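Local coordinates for protein cystine knot (fluoropropylated) (Momordica cochinchinensis, PDB 6CDX) that probably binds integrin alpha-v beta-6 through an engineered epitope on a disulfide-knotted trypsin-inhibitor scaffold, fluoropropylated in the manner of a cancer-imaging tracer, at residues T13-C18 with C30-C36. Residues are numbered along the deposited sequence; the frame is centred on the assembly and turned at random.
Sequences TLLFRC and CRGNGYC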
loop_
_atom_site.group_PDB
_atom_site.type_symbol
_atom_site.label_atom_id
_atom_site.label_comp_id
_atom_site.label_asym_id
_atom_site.label_seq_id
_atom_site.Cartn_x
_atom_site.Cartn_y
_atom_site.Cartn_z
ATOM N N THR A 13 3.562 -3.993 -2.858
ATOM C CA THR A 13 2.879 -3.701 -1.619
ATOM C C THR A 13 3.754 -3.911 -0.377
ATOM O O THR A 13 3.634 -3.144 0.590
ATOM C CB THR A 13 1.619 -4.502 -1.531
ATOM O OG1 THR A 13 1.030 -4.436 -0.212
ATOM C CG2 THR A 13 1.864 -5.914 -1.652
ATOM N N LEU A 14 4.585 -4.900 -0.400
ATOM C CA LEU A 14 5.437 -5.237 0.727
ATOM C C LEU A 14 6.577 -4.249 0.948
ATOM O O LEU A 14 7.267 -4.314 1.975
ATOM C CB LEU A 14 5.966 -6.662 0.652
ATOM C CG LEU A 14 4.932 -7.728 0.653
ATOM C CD1 LEU A 14 5.553 -9.115 0.723
ATOM C CD2 LEU A 14 4.007 -7.584 1.744
ATOM N N LEU A 15 6.803 -3.305 0.032
ATOM C CA LEU A 15 7.723 -2.221 0.265
ATOM C C LEU A 15 7.090 -1.118 1.135
ATOM O O LEU A 15 7.836 -0.226 1.608
ATOM C CB LEU A 15 8.139 -1.568 -1.051
ATOM C CG LEU A 15 8.922 -2.430 -2.006
ATOM C CD1 LEU A 15 8.996 -1.784 -3.387
ATOM C CD2 LEU A 15 10.273 -2.846 -1.372
ATOM N N PHE A 16 5.741 -1.166 1.363
ATOM C CA PHE A 16 5.040 -0.100 2.026
ATOM C C PHE A 16 4.306 -0.591 3.236
ATOM O O PHE A 16 3.119 -0.855 3.247
ATOM C CB PHE A 16 4.117 0.589 1.032
ATOM C CG PHE A 16 4.856 1.302 -0.036
ATOM C CD1 PHE A 16 5.363 2.550 0.174
ATOM C CD2 PHE A 16 5.016 0.732 -1.285
ATOM C CE1 PHE A 16 6.023 3.187 -0.859
ATOM C CE2 PHE A 16 5.707 1.419 -2.281
ATOM C CZ PHE A 16 6.221 2.618 -2.048
ATOM N N ARG A 17 5.073 -0.772 4.297
ATOM C CA ARG A 17 4.491 -1.139 5.608
ATOM C C ARG A 17 3.664 0.005 6.123
ATOM O O ARG A 17 4.064 1.177 6.024
ATOM C CB ARG A 17 5.623 -1.424 6.563
ATOM C CG ARG A 17 5.195 -1.857 7.990
ATOM C CD ARG A 17 4.754 -3.270 8.066
ATOM N NE ARG A 17 4.447 -3.686 9.435
ATOM C CZ ARG A 17 3.356 -3.287 10.114
ATOM N NH1 ARG A 17 2.325 -2.718 9.522
ATOM N NH2 ARG A 17 3.292 -3.495 11.429
ATOM N N CYS A 18 2.515 -0.278 6.687
ATOM C CA CYS A 18 1.651 0.775 7.174
ATOM C C CYS A 18 0.924 0.307 8.430
ATOM O O CYS A 18 0.465 -0.819 8.574
ATOM C CB CYS A 18 0.644 1.211 6.107
ATOM S SG CYS A 18 -0.415 -0.127 5.501
ATOM N N CYS A 30 -4.121 1.611 3.722
ATOM C CA CYS A 30 -3.485 0.558 4.490
ATOM C C CYS A 30 -4.422 -0.643 4.447
ATOM O O CYS A 30 -5.693 -0.510 4.505
ATOM C CB CYS A 30 -3.071 1.075 5.854
ATOM S SG CYS A 30 -2.011 -0.054 6.752
ATOM N N ARG A 31 -3.904 -1.839 4.131
ATOM C CA ARG A 31 -4.780 -2.998 4.031
ATOM C C ARG A 31 -4.577 -3.855 5.280
ATOM O O ARG A 31 -3.727 -3.660 6.119
ATOM C CB ARG A 31 -4.516 -3.738 2.717
ATOM C CG ARG A 31 -4.568 -2.826 1.481
ATOM C CD ARG A 31 -5.730 -1.905 1.376
ATOM N NE ARG A 31 -6.987 -2.489 1.007
ATOM C CZ ARG A 31 -8.149 -2.169 1.617
ATOM N NH1 ARG A 31 -9.286 -2.684 1.149
ATOM N NH2 ARG A 31 -8.222 -1.454 2.706
ATOM N N GLY A 32 -5.423 -4.916 5.303
ATOM C CA GLY A 32 -5.567 -5.814 6.386
ATOM C C GLY A 32 -4.306 -6.553 6.801
ATOM O O GLY A 32 -4.183 -7.018 7.853
ATOM N N ASN A 33 -3.346 -6.682 5.922
ATOM C CA ASN A 33 -2.087 -7.310 6.231
ATOM C C ASN A 33 -0.963 -6.334 6.801
ATOM O O ASN A 33 0.151 -6.738 7.032
ATOM C CB ASN A 33 -1.534 -8.076 5.028
ATOM C CG ASN A 33 -1.346 -7.217 3.838
ATOM O OD1 ASN A 33 -1.542 -5.962 3.818
ATOM N ND2 ASN A 33 -0.819 -7.853 2.816
ATOM N N GLY A 34 -1.277 -5.057 7.014
ATOM C CA GLY A 34 -0.282 -4.059 7.446
ATOM C C GLY A 34 0.622 -3.573 6.361
ATOM O O GLY A 34 1.642 -3.030 6.659
ATOM N N TYR A 35 0.184 -3.747 5.105
ATOM C CA TYR A 35 0.884 -3.171 3.975
ATOM C C TYR A 35 -0.110 -2.381 3.133
ATOM O O TYR A 35 -1.330 -2.645 3.144
ATOM C CB TYR A 35 1.559 -4.256 3.169
ATOM C CG TYR A 35 2.733 -4.867 3.935
ATOM C CD1 TYR A 35 3.972 -4.288 3.880
ATOM C CD2 TYR A 35 2.548 -5.933 4.811
ATOM C CE1 TYR A 35 5.030 -4.815 4.586
ATOM C CE2 TYR A 35 3.655 -6.422 5.620
ATOM C CZ TYR A 35 4.854 -5.830 5.440
ATOM O OH TYR A 35 5.958 -6.316 6.186
ATOM N N CYS A 36 0.417 -1.391 2.433
ATOM C CA CYS A 36 -0.455 -0.533 1.622
ATOM C C CYS A 36 -0.997 -1.241 0.401
ATOM O O CYS A 36 -0.393 -2.221 -0.080
ATOM C CB CYS A 36 0.315 0.679 1.216
ATOM S SG CYS A 36 0.926 1.680 2.601
#
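The phenol ring of Tyr-35, a flat group with two faces to offer, is sandwiched between Leu-14 and Arg-17. Branched Leu-14 presents methyl CD2 over the centre of one face, 3.7 Å from the ring centroid, a CH-pi contact. Over the opposite face lies the CD methylene of Arg-17, with CD 3.7 Å from Tyr-35 CZ. A long aliphatic chain ending in a charge suits this place: it packs on the ring, then bends at chi2 (78°) so that its guanidinium, turned 54° from the ring plane, reaches back to the backbone. Arg-17 NH1 donates to Gly-34 O at 3.0 Å, in the carbonyl plane on a lone pair. Gly-34 O also accepts from Cys-18 N at 2.9 Å in a nearly straight bond from above that plane, so two donors grip it. Gly-34 has positive phi, which glycine readily adopts, and closes a type I turn begun at Arg-31; Asn-33 OD1 accepts from Tyr-35 N in an Asx turn. Further along, Cys-36 N donates to Phe-16 O (2.9 Å), while the short side chain of Thr-13 turns OG1 anti to its own N (chi1 169°) and donates a hydrogen bond to Cys-36 O at 2.6 Å. A disulfide joins Cys-18 SG to Cys-30 SG (2.0 Å). Cys-36 SG makes an apolar contact with Cys-18 CB at 3.5 Å. The neighbours are loops: Cys-36 is disulfide-bonded to Cys-24, Phe-16 rests on Pro-25, and the single beta bridge between the backbones of Arg-17 and Tyr-35 lies within the cystine knot of the squash-inhibitor fold.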